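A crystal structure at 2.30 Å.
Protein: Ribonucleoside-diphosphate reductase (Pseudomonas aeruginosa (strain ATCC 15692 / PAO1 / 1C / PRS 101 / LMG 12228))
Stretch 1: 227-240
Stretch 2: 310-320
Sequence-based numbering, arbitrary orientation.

Stretch 1, residues 227-240: LMDTLRAEALGFLG
Stretch 2 310-320: HKDGIRFELPQ

Where a helix packs against an irregular segment, a small residue commonly marks the closest approach, and larger side chains fill the space around it. Stretch 1 is helical from its first residue, continuing a helix that begins earlier in the chain; residues 310-320 form a short hairpin, a loop and the start of another helix. Their contact buries 655 Å², summed over both stretches, and Phe238, Leu318 and Phe316 are covered most. The CA atoms come nearest at Ala235 and Phe316, 3.8 Å apart. Buried Ala235 points toward the partner, and its methyl CB lies 3.7 Å from Phe316 CA and 3.8 Å from Leu318 CG; such proximity leaves little room beyond a methyl. Its CA also makes a CA-H...O contact with Arg315 O at 3.5 Å.

Leu318 (chi1 m, chi2 t), the buried N-cap residue of the second helix, spreads along the first: its CD1 is 4.0 Å from Leu236 CD2, and its CD2 is 4.3 Å from Leu231 CB. Pro319, in the first turn of that helix, extends the apolar surface, with CG 3.6 Å from Met228 SD. One turn beyond Ala235, Leu239 CD2 reaches Phe316 CD2 at 4.1 Å.

Phe238 (chi1 t) and Phe316 (chi1 p, phi/psi -118/23) form an offset stack, centroids 4.8 Å apart and planes at 26°. Phe238 CD2 approaches Phe316 CB at 3.3 Å, while its CD1 lies 4.0 Å from CG2 of Ile314 (chi1 m, chi2 t).

Ile314 closes a type I' turn begun at Lys311; Asp312 (56/34) and Gly313 (78/-3) supply its positive phi values, and Lys311 N to Ile314 O (2.9 Å) and Ile314 N to Lys311 O (2.8 Å) pair the strands. At the polar edge, Glu234, extended with chi1 and chi2 t, accepts the sole cross-stretch hydrogen bond, from Arg315 N to Glu234 OE2 at 2.6 Å. A carboxylate thus satisfies a backbone amide, while Glu234 CG packs 3.6 Å from Ile314 CG2.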

# COMPACT_ATOMS: atom_id res chain seq x y z
N LEU A 227 21.93 49.65 -12.22
CA LEU A 227 22.08 48.96 -13.49
C LEU A 227 21.78 49.87 -14.67
O LEU A 227 22.35 49.70 -15.75
CB LEU A 227 21.15 47.74 -13.53
CG LEU A 227 21.09 46.95 -14.84
CD1 LEU A 227 22.47 46.42 -15.22
CD2 LEU A 227 20.08 45.81 -14.74
N MET A 228 20.89 50.85 -14.48
CA MET A 228 20.53 51.76 -15.56
C MET A 228 21.75 52.50 -16.10
O MET A 228 21.76 52.93 -17.26
CB MET A 228 19.49 52.76 -15.06
CG MET A 228 18.75 53.50 -16.16
SD MET A 228 17.45 52.50 -16.91
CE MET A 228 16.32 52.37 -15.52
N ASP A 229 22.79 52.68 -15.27
CA ASP A 229 23.98 53.39 -15.71
C ASP A 229 24.66 52.67 -16.87
O ASP A 229 25.15 53.31 -17.80
CB ASP A 229 24.94 53.57 -14.54
CG ASP A 229 25.86 54.77 -14.72
OD1 ASP A 229 25.37 55.84 -15.13
OD2 ASP A 229 27.07 54.63 -14.46
N THR A 230 24.68 51.33 -16.82
CA THR A 230 25.24 50.57 -17.93
C THR A 230 24.38 50.70 -19.18
O THR A 230 24.90 50.79 -20.30
CB THR A 230 25.38 49.09 -17.55
OG1 THR A 230 26.13 48.97 -16.34
CG2 THR A 230 26.08 48.31 -18.65
N LEU A 231 23.06 50.71 -19.00
CA LEU A 231 22.16 50.83 -20.15
C LEU A 231 22.32 52.18 -20.84
O LEU A 231 22.36 52.25 -22.07
CB LEU A 231 20.71 50.63 -19.69
CG LEU A 231 20.21 49.19 -19.56
CD1 LEU A 231 21.03 48.39 -18.56
CD2 LEU A 231 18.74 49.19 -19.17
N ARG A 232 22.41 53.25 -20.05
CA ARG A 232 22.56 54.58 -20.64
C ARG A 232 23.84 54.67 -21.46
O ARG A 232 23.83 55.16 -22.59
CB ARG A 232 22.55 55.64 -19.54
CG ARG A 232 21.21 55.79 -18.84
CD ARG A 232 21.18 57.00 -17.91
NE ARG A 232 22.10 56.84 -16.78
CZ ARG A 232 21.72 56.54 -15.54
NH1 ARG A 232 20.45 56.35 -15.25
NH2 ARG A 232 22.64 56.42 -14.59
N ALA A 233 24.96 54.19 -20.90
CA ALA A 233 26.21 54.20 -21.64
C ALA A 233 26.12 53.33 -22.89
O ALA A 233 26.57 53.73 -23.97
CB ALA A 233 27.36 53.73 -20.75
N GLU A 234 25.54 52.14 -22.75
CA GLU A 234 25.38 51.23 -23.88
C GLU A 234 24.54 51.87 -24.98
O GLU A 234 24.97 51.97 -26.13
CB GLU A 234 24.76 49.93 -23.39
CG GLU A 234 24.54 48.87 -24.45
CD GLU A 234 24.00 47.57 -23.87
OE1 GLU A 234 24.13 47.37 -22.64
OE2 GLU A 234 23.43 46.76 -24.63
N ALA A 235 23.33 52.32 -24.63
CA ALA A 235 22.42 52.84 -25.64
C ALA A 235 22.92 54.16 -26.21
O ALA A 235 23.00 54.33 -27.43
CB ALA A 235 21.02 53.01 -25.04
N LEU A 236 23.25 55.12 -25.34
CA LEU A 236 23.65 56.44 -25.82
C LEU A 236 24.94 56.37 -26.62
O LEU A 236 25.07 57.03 -27.66
CB LEU A 236 23.79 57.41 -24.65
CG LEU A 236 22.53 57.66 -23.84
CD1 LEU A 236 22.88 58.48 -22.63
CD2 LEU A 236 21.45 58.35 -24.66
N GLY A 237 25.91 55.58 -26.16
CA GLY A 237 27.13 55.40 -26.92
C GLY A 237 26.88 54.84 -28.31
O GLY A 237 27.51 55.25 -29.28
N PHE A 238 25.95 53.88 -28.41
CA PHE A 238 25.58 53.34 -29.71
C PHE A 238 24.97 54.41 -30.60
O PHE A 238 25.32 54.52 -31.78
CB PHE A 238 24.61 52.17 -29.53
CG PHE A 238 24.22 51.48 -30.81
CD1 PHE A 238 25.00 50.46 -31.33
CD2 PHE A 238 23.07 51.85 -31.49
CE1 PHE A 238 24.64 49.83 -32.51
CE2 PHE A 238 22.70 51.22 -32.66
CZ PHE A 238 23.49 50.20 -33.17
N LEU A 239 24.07 55.22 -30.05
CA LEU A 239 23.41 56.27 -30.80
C LEU A 239 24.30 57.48 -31.06
O LEU A 239 23.86 58.41 -31.74
CB LEU A 239 22.14 56.72 -30.06
CG LEU A 239 21.02 55.69 -29.97
CD1 LEU A 239 19.90 56.19 -29.07
CD2 LEU A 239 20.49 55.37 -31.36
N GLY A 240 25.52 57.49 -30.54
CA GLY A 240 26.39 58.63 -30.72
C GLY A 240 25.95 59.88 -30.00
O GLY A 240 26.44 60.97 -30.32
N HIS A 310 17.56 45.91 -30.05
CA HIS A 310 19.00 45.74 -29.97
C HIS A 310 19.56 45.41 -31.34
O HIS A 310 18.83 45.00 -32.25
CB HIS A 310 19.36 44.62 -28.98
CG HIS A 310 18.63 43.34 -29.24
ND1 HIS A 310 19.10 42.37 -30.10
CD2 HIS A 310 17.44 42.88 -28.77
CE1 HIS A 310 18.24 41.37 -30.14
NE2 HIS A 310 17.23 41.65 -29.34
N LYS A 311 20.87 45.59 -31.48
CA LYS A 311 21.59 45.17 -32.68
C LYS A 311 22.99 44.74 -32.29
O LYS A 311 23.66 45.40 -31.49
CB LYS A 311 21.67 46.29 -33.72
CG LYS A 311 22.40 45.85 -34.98
CD LYS A 311 22.33 46.89 -36.08
CE LYS A 311 22.84 46.33 -37.40
NZ LYS A 311 21.97 45.22 -37.92
N ASP A 312 23.44 43.62 -32.87
CA ASP A 312 24.75 43.05 -32.55
C ASP A 312 24.88 42.79 -31.05
O ASP A 312 25.97 42.92 -30.48
CB ASP A 312 25.88 43.96 -33.03
CG ASP A 312 25.82 44.23 -34.53
OD1 ASP A 312 25.41 43.33 -35.29
OD2 ASP A 312 26.18 45.35 -34.94
N GLY A 313 23.78 42.42 -30.40
CA GLY A 313 23.76 42.20 -28.97
C GLY A 313 23.71 43.46 -28.13
O GLY A 313 23.63 43.36 -26.90
N ILE A 314 23.75 44.64 -28.75
CA ILE A 314 23.79 45.91 -28.02
C ILE A 314 22.37 46.46 -27.95
O ILE A 314 21.75 46.73 -28.98
CB ILE A 314 24.74 46.91 -28.70
CG1 ILE A 314 26.17 46.37 -28.70
CG2 ILE A 314 24.67 48.27 -28.00
CD1 ILE A 314 27.17 47.25 -29.41
N ARG A 315 21.86 46.64 -26.73
CA ARG A 315 20.58 47.30 -26.53
C ARG A 315 20.76 48.80 -26.70
O ARG A 315 21.51 49.43 -25.95
CB ARG A 315 20.03 46.98 -25.14
CG ARG A 315 19.22 45.70 -25.05
CD ARG A 315 20.06 44.47 -25.30
NE ARG A 315 19.35 43.24 -24.95
CZ ARG A 315 19.73 42.02 -25.32
NH1 ARG A 315 20.82 41.85 -26.05
NH2 ARG A 315 19.01 40.97 -24.95
N PHE A 316 20.07 49.38 -27.69
CA PHE A 316 20.10 50.82 -27.90
C PHE A 316 18.72 51.45 -27.73
O PHE A 316 18.48 52.54 -28.26
CB PHE A 316 20.70 51.15 -29.27
CG PHE A 316 19.88 50.68 -30.44
CD1 PHE A 316 19.99 49.37 -30.90
CD2 PHE A 316 19.01 51.54 -31.09
CE1 PHE A 316 19.24 48.94 -31.97
CE2 PHE A 316 18.26 51.11 -32.17
CZ PHE A 316 18.37 49.81 -32.61
N GLU A 317 17.83 50.80 -27.00
CA GLU A 317 16.51 51.35 -26.68
C GLU A 317 16.41 51.51 -25.17
O GLU A 317 16.42 50.52 -24.43
CB GLU A 317 15.40 50.44 -27.20
CG GLU A 317 14.00 51.01 -27.04
CD GLU A 317 12.93 50.14 -27.68
OE1 GLU A 317 13.03 48.90 -27.59
OE2 GLU A 317 12.00 50.71 -28.29
N LEU A 318 16.31 52.76 -24.71
CA LEU A 318 16.20 53.06 -23.29
C LEU A 318 14.75 52.93 -22.82
O LEU A 318 13.82 53.01 -23.62
CB LEU A 318 16.73 54.46 -23.00
CG LEU A 318 18.26 54.56 -22.99
CD1 LEU A 318 18.72 56.01 -23.01
CD2 LEU A 318 18.83 53.85 -21.77
N PRO A 319 14.53 52.74 -21.51
CA PRO A 319 13.18 52.37 -21.05
C PRO A 319 12.09 53.35 -21.45
O PRO A 319 11.04 52.93 -21.94
CB PRO A 319 13.35 52.29 -19.53
CG PRO A 319 14.80 52.01 -19.32
CD PRO A 319 15.50 52.77 -20.40
N GLN A 320 12.29 54.65 -21.24
CA GLN A 320 11.25 55.61 -21.59
C GLN A 320 11.06 55.71 -23.10
O GLN A 320 9.95 56.01 -23.57
CB GLN A 320 11.57 56.99 -21.01
CG GLN A 320 11.67 57.01 -19.50
CD GLN A 320 10.44 56.41 -18.82
OE1 GLN A 320 9.32 56.88 -19.02
NE2 GLN A 320 10.65 55.36 -18.04